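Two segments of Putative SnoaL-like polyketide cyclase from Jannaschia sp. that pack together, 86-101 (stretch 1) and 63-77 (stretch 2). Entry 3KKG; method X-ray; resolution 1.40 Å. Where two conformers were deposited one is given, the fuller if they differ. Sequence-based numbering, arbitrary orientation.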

# COMPACT_ATOMS: atom_id res chain seq x y z
N VAL A 86 -4.58 -3.00 -8.99
CA VAL A 86 -3.71 -2.28 -8.07
C VAL A 86 -3.09 -1.13 -8.81
O VAL A 86 -2.54 -1.30 -9.89
CB VAL A 86 -2.58 -3.22 -7.53
CG1 VAL A 86 -1.65 -2.44 -6.57
CG2 VAL A 86 -3.19 -4.51 -6.91
N VAL A 87 -3.28 0.08 -8.32
CA VAL A 87 -2.78 1.29 -8.92
C VAL A 87 -1.80 1.94 -7.98
O VAL A 87 -2.17 2.31 -6.87
CB VAL A 87 -3.92 2.27 -9.29
CG1 VAL A 87 -3.34 3.52 -9.95
CG2 VAL A 87 -4.94 1.60 -10.21
N GLN A 88 -0.56 2.13 -8.40
CA GLN A 88 0.38 2.94 -7.62
C GLN A 88 0.49 4.30 -8.27
O GLN A 88 0.54 4.41 -9.51
CB GLN A 88 1.73 2.31 -7.64
CG GLN A 88 1.82 0.93 -6.92
CD GLN A 88 3.24 0.47 -6.85
OE1 GLN A 88 4.03 1.07 -6.14
NE2 GLN A 88 3.58 -0.54 -7.57
N ALA A 89 0.59 5.34 -7.46
CA ALA A 89 0.60 6.68 -7.97
C ALA A 89 1.49 7.53 -7.10
O ALA A 89 2.03 7.08 -6.09
CB ALA A 89 -0.85 7.29 -8.09
N ARG A 90 1.73 8.76 -7.56
CA ARG A 90 2.29 9.78 -6.69
C ARG A 90 1.36 10.95 -6.59
O ARG A 90 0.68 11.31 -7.53
CB ARG A 90 3.67 10.20 -7.11
CG ARG A 90 4.72 9.10 -6.92
CD ARG A 90 6.12 9.67 -7.11
NE ARG A 90 6.54 10.48 -5.95
CZ ARG A 90 7.06 9.97 -4.82
NH1 ARG A 90 7.28 8.67 -4.72
NH2 ARG A 90 7.43 10.75 -3.80
N LEU A 91 1.30 11.49 -5.39
CA LEU A 91 0.44 12.63 -5.05
C LEU A 91 1.30 13.84 -4.74
O LEU A 91 2.26 13.72 -3.97
CB LEU A 91 -0.34 12.33 -3.77
CG LEU A 91 -1.23 11.12 -3.82
CD1 LEU A 91 -1.94 10.91 -2.46
CD2 LEU A 91 -2.24 11.20 -4.94
N THR A 92 0.88 14.97 -5.29
CA THR A 92 1.55 16.23 -5.00
C THR A 92 0.51 17.32 -4.81
O THR A 92 -0.41 17.47 -5.58
CB THR A 92 2.53 16.66 -6.09
OG1 THR A 92 1.84 16.69 -7.34
CG2 THR A 92 3.71 15.69 -6.16
N GLY A 93 0.72 18.16 -3.79
CA GLY A 93 -0.12 19.33 -3.59
C GLY A 93 0.00 19.87 -2.20
O GLY A 93 0.70 19.35 -1.36
N ALA A 94 -0.67 20.99 -2.01
CA ALA A 94 -0.59 21.77 -0.78
C ALA A 94 -1.77 21.53 0.12
O ALA A 94 -2.91 21.51 -0.36
CB ALA A 94 -0.50 23.26 -1.13
N GLN A 95 -1.50 21.52 1.41
CA GLN A 95 -2.56 21.31 2.42
C GLN A 95 -3.24 22.66 2.70
O GLN A 95 -3.05 23.25 3.75
CB GLN A 95 -2.00 20.67 3.70
CG GLN A 95 -3.15 20.29 4.64
CD GLN A 95 -3.00 20.82 6.04
OE1 GLN A 95 -1.91 21.26 6.46
NE2 GLN A 95 -4.11 20.82 6.78
N ASP A 96 -4.05 23.13 1.75
CA ASP A 96 -4.68 24.41 1.84
C ASP A 96 -6.01 24.43 2.61
O ASP A 96 -6.60 25.48 2.81
CB ASP A 96 -4.98 24.95 0.44
CG ASP A 96 -3.72 25.47 -0.32
OD1 ASP A 96 -2.69 25.74 0.30
OD2 ASP A 96 -3.87 25.64 -1.55
N GLY A 97 -6.46 23.23 2.96
CA GLY A 97 -7.65 23.09 3.82
C GLY A 97 -7.40 22.22 5.04
O GLY A 97 -6.36 21.60 5.19
N PRO A 98 -8.41 22.19 5.92
CA PRO A 98 -8.27 21.35 7.08
C PRO A 98 -8.13 19.88 6.69
O PRO A 98 -8.76 19.45 5.71
CB PRO A 98 -9.60 21.52 7.83
CG PRO A 98 -10.41 22.38 7.07
CD PRO A 98 -9.72 22.85 5.83
N PHE A 99 -7.27 19.16 7.38
CA PHE A 99 -7.03 17.72 7.06
C PHE A 99 -6.78 16.90 8.34
O PHE A 99 -5.80 17.10 9.02
CB PHE A 99 -5.81 17.59 6.15
CG PHE A 99 -5.58 16.20 5.61
CD1 PHE A 99 -6.43 15.68 4.64
CD2 PHE A 99 -4.53 15.44 6.04
CE1 PHE A 99 -6.18 14.41 4.10
CE2 PHE A 99 -4.32 14.17 5.53
CZ PHE A 99 -5.13 13.68 4.54
N LEU A 100 -7.71 16.00 8.59
CA LEU A 100 -7.59 15.05 9.71
C LEU A 100 -7.22 15.73 11.03
O LEU A 100 -6.30 15.31 11.79
CB LEU A 100 -6.63 13.91 9.35
CG LEU A 100 -6.98 13.12 8.09
CD1 LEU A 100 -5.97 11.94 7.91
CD2 LEU A 100 -8.45 12.66 8.05
N GLY A 101 -7.88 16.87 11.25
CA GLY A 101 -7.73 17.64 12.48
C GLY A 101 -6.64 18.69 12.47
O GLY A 101 -6.44 19.43 13.44
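Stretch 2 63-77: VLFEGFPRLEVVVEN

The most unusual feature of this contact is a pair of glycines, Gly 67 and Gly 97, whose CA atoms lie only 4.0 Å apart. A CB on Gly 97 would fall 1.8 Å from Glu 66 O, and one on Gly 67 would fall 2.6 Å from Phe 99 CD1, so neither position has room for a side chain. The bare backbones approach closely enough for Gly 97 N to donate a hydrogen bond to Gly 67 O (3.1 Å), while Gly 97 CA makes a CA-H...O contact with Glu 66 O at 3.1 Å.

Stretch 2 enters as the last part of a helix, passes through a type I turn from Phe 68 to Leu 71, and continues as strand 72-77. This strand runs antiparallel to strand 86-94, with 141° between their directions and a closest approach of the axes of 4.5 Å. Glu 72 pairs with Thr 92, Val 73 with Leu 91, Val 74 with Arg 90 and Val 75 with Ala 89. Two hydrogen bonds join each of the hydrogen-bonded pairs: Glu 72 N to Thr 92 O is 2.9 Å and Thr 92 N to Glu 72 O 3.0 Å; Val 74 N to Arg 90 O is 3.0 Å and Arg 90 N to Val 74 O 2.9 Å. A beta bulge then shifts the register by one, so that Gln 88 O accepts from both Glu 76 N (2.8 Å) and Asn 77 N (3.2 Å), while Gln 88 N donates to Asn 77 O (2.8 Å).

Val 73, Val 75, Ala 89 and Leu 91 share one face of the sheet, where apolar side chains suit packing without polar partners. Ala 89 ends at its CB, 3.4 Å from Val 73 CG2; that methyl also meets Leu 91 CD2 at 3.8 Å. The face bearing Glu 72, Val 74, Arg 90 and Thr 92 is more polar; there a water bridges Glu 72 OE1 and Thr 92 OG1.

Beyond the strand pairing, Gly 93 faces Leu 71, where a CB would sit a tight 3.3 Å from Leu 71 CA; its backbone angles alone also call for glycine. Phe 68 packs against stretch 1: Gln 95 CA lies over its ring, 4.1 Å from the centroid, and the edge of the Phe 68 ring points at the face of Phe 99, with planes at 81°. Phe 99 CE1 in turn meets Leu 64 CD2 at 3.8 Å. Opposite charges form a long salt bridge, Asp 96 OD2 to Arg 70 NH1 (3.7 Å), supplemented by a bridging water.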

# COMPACT_ATOMS: atom_id res chain seq x y z
N VAL A 63 -14.14 14.78 2.19
CA VAL A 63 -13.42 15.32 3.36
C VAL A 63 -11.93 15.35 3.12
O VAL A 63 -11.25 16.33 3.37
CB VAL A 63 -13.76 14.57 4.68
CG1 VAL A 63 -12.80 14.97 5.83
CG2 VAL A 63 -15.19 14.80 5.04
N LEU A 64 -11.38 14.25 2.60
CA LEU A 64 -9.97 14.24 2.32
C LEU A 64 -9.56 15.37 1.38
O LEU A 64 -8.54 16.03 1.57
CB LEU A 64 -9.53 12.87 1.75
CG LEU A 64 -9.73 11.62 2.61
CD1 LEU A 64 -9.37 10.34 1.80
CD2 LEU A 64 -8.89 11.70 3.88
N PHE A 65 -10.30 15.55 0.27
CA PHE A 65 -9.98 16.56 -0.70
C PHE A 65 -10.19 18.00 -0.23
O PHE A 65 -9.66 18.90 -0.83
CB PHE A 65 -10.69 16.28 -2.04
CG PHE A 65 -9.98 15.18 -2.83
CD1 PHE A 65 -10.27 13.88 -2.62
CD2 PHE A 65 -8.99 15.52 -3.72
CE1 PHE A 65 -9.59 12.87 -3.27
CE2 PHE A 65 -8.32 14.55 -4.41
CZ PHE A 65 -8.61 13.21 -4.19
N GLU A 66 -10.96 18.21 0.84
CA GLU A 66 -10.97 19.55 1.41
C GLU A 66 -9.58 19.94 1.93
O GLU A 66 -9.23 21.10 2.01
CB GLU A 66 -12.02 19.65 2.52
CG GLU A 66 -13.38 19.66 1.92
CD GLU A 66 -14.48 19.52 2.91
OE1 GLU A 66 -14.23 19.35 4.13
OE2 GLU A 66 -15.63 19.61 2.45
N GLY A 67 -8.81 18.96 2.36
CA GLY A 67 -7.49 19.26 2.86
C GLY A 67 -6.54 19.63 1.74
O GLY A 67 -5.66 20.46 1.95
N PHE A 68 -6.68 18.94 0.59
CA PHE A 68 -5.77 19.12 -0.55
C PHE A 68 -6.63 19.36 -1.81
O PHE A 68 -6.73 18.49 -2.65
CB PHE A 68 -4.89 17.91 -0.74
CG PHE A 68 -3.95 17.64 0.40
CD1 PHE A 68 -4.37 16.91 1.49
CD2 PHE A 68 -2.64 18.15 0.41
CE1 PHE A 68 -3.51 16.67 2.55
CE2 PHE A 68 -1.75 17.86 1.46
CZ PHE A 68 -2.20 17.14 2.53
N PRO A 69 -7.25 20.53 -1.94
CA PRO A 69 -8.23 20.68 -2.99
C PRO A 69 -7.70 20.66 -4.40
O PRO A 69 -8.49 20.45 -5.34
CB PRO A 69 -8.86 22.05 -2.68
CG PRO A 69 -8.15 22.58 -1.54
CD PRO A 69 -7.19 21.69 -1.03
N ARG A 70 -6.41 20.96 -4.59
CA ARG A 70 -5.74 20.89 -5.92
C ARG A 70 -4.86 19.62 -6.07
O ARG A 70 -4.06 19.55 -7.00
CB ARG A 70 -4.84 22.12 -6.23
CG ARG A 70 -5.54 23.48 -6.51
CD ARG A 70 -4.53 24.56 -7.01
NE ARG A 70 -5.16 25.91 -7.17
CZ ARG A 70 -5.25 26.81 -6.18
NH1 ARG A 70 -4.71 26.55 -5.02
NH2 ARG A 70 -5.86 27.95 -6.38
N LEU A 71 -5.01 18.63 -5.20
CA LEU A 71 -4.12 17.46 -5.23
C LEU A 71 -4.05 16.89 -6.64
O LEU A 71 -5.07 16.65 -7.28
CB LEU A 71 -4.64 16.41 -4.27
CG LEU A 71 -3.63 15.32 -3.86
CD1 LEU A 71 -2.46 15.86 -3.09
CD2 LEU A 71 -4.38 14.31 -3.00
N GLU A 72 -2.81 16.68 -7.07
CA GLU A 72 -2.52 16.03 -8.34
C GLU A 72 -2.07 14.61 -8.15
O GLU A 72 -1.31 14.31 -7.24
CB GLU A 72 -1.43 16.79 -9.10
CG GLU A 72 -1.87 18.19 -9.53
CD GLU A 72 -0.73 19.00 -10.18
OE1 GLU A 72 0.39 18.46 -10.33
OE2 GLU A 72 -0.94 20.18 -10.42
N VAL A 73 -2.54 13.75 -9.04
CA VAL A 73 -2.14 12.34 -9.05
C VAL A 73 -1.50 11.98 -10.38
O VAL A 73 -2.01 12.32 -11.42
CB VAL A 73 -3.34 11.40 -8.63
CG1 VAL A 73 -4.51 11.50 -9.60
CG2 VAL A 73 -2.84 9.96 -8.47
N VAL A 74 -0.37 11.27 -10.29
CA VAL A 74 0.30 10.70 -11.47
C VAL A 74 0.38 9.20 -11.26
O VAL A 74 1.06 8.71 -10.35
CB VAL A 74 1.68 11.31 -11.70
CG1 VAL A 74 2.31 10.67 -12.96
CG2 VAL A 74 1.59 12.82 -11.95
N VAL A 75 -0.34 8.45 -12.09
CA VAL A 75 -0.32 7.01 -12.05
C VAL A 75 1.03 6.55 -12.52
O VAL A 75 1.54 6.99 -13.59
CB VAL A 75 -1.46 6.42 -12.90
CG1 VAL A 75 -1.27 4.88 -13.02
CG2 VAL A 75 -2.85 6.75 -12.33
N GLU A 76 1.66 5.63 -11.78
CA GLU A 76 2.88 5.05 -12.26
C GLU A 76 3.04 3.56 -12.31
O GLU A 76 4.06 3.10 -12.83
CB GLU A 76 4.06 5.51 -11.54
CG GLU A 76 3.97 5.31 -10.14
CD GLU A 76 5.33 5.62 -9.56
OE1 GLU A 76 5.54 6.86 -9.34
OE2 GLU A 76 6.13 4.68 -9.34
N ASN A 77 2.06 2.85 -11.82
CA ASN A 77 2.03 1.42 -12.11
C ASN A 77 0.60 0.93 -12.02
O ASN A 77 -0.11 1.36 -11.09
CB ASN A 77 2.99 0.64 -11.19
CG ASN A 77 3.07 -0.82 -11.56
OD1 ASN A 77 2.26 -1.59 -11.12
ND2 ASN A 77 3.92 -1.13 -12.49
O HOH W 1 -10.78 17.77 5.63
O HOH W 2 -4.27 21.43 -2.85
O HOH W 3 -3.44 24.10 -3.75
O HOH W 4 2.57 18.49 -9.15
O HOH W 5 6.81 6.33 -6.32
O HOH W 6 0.60 -1.46 -9.30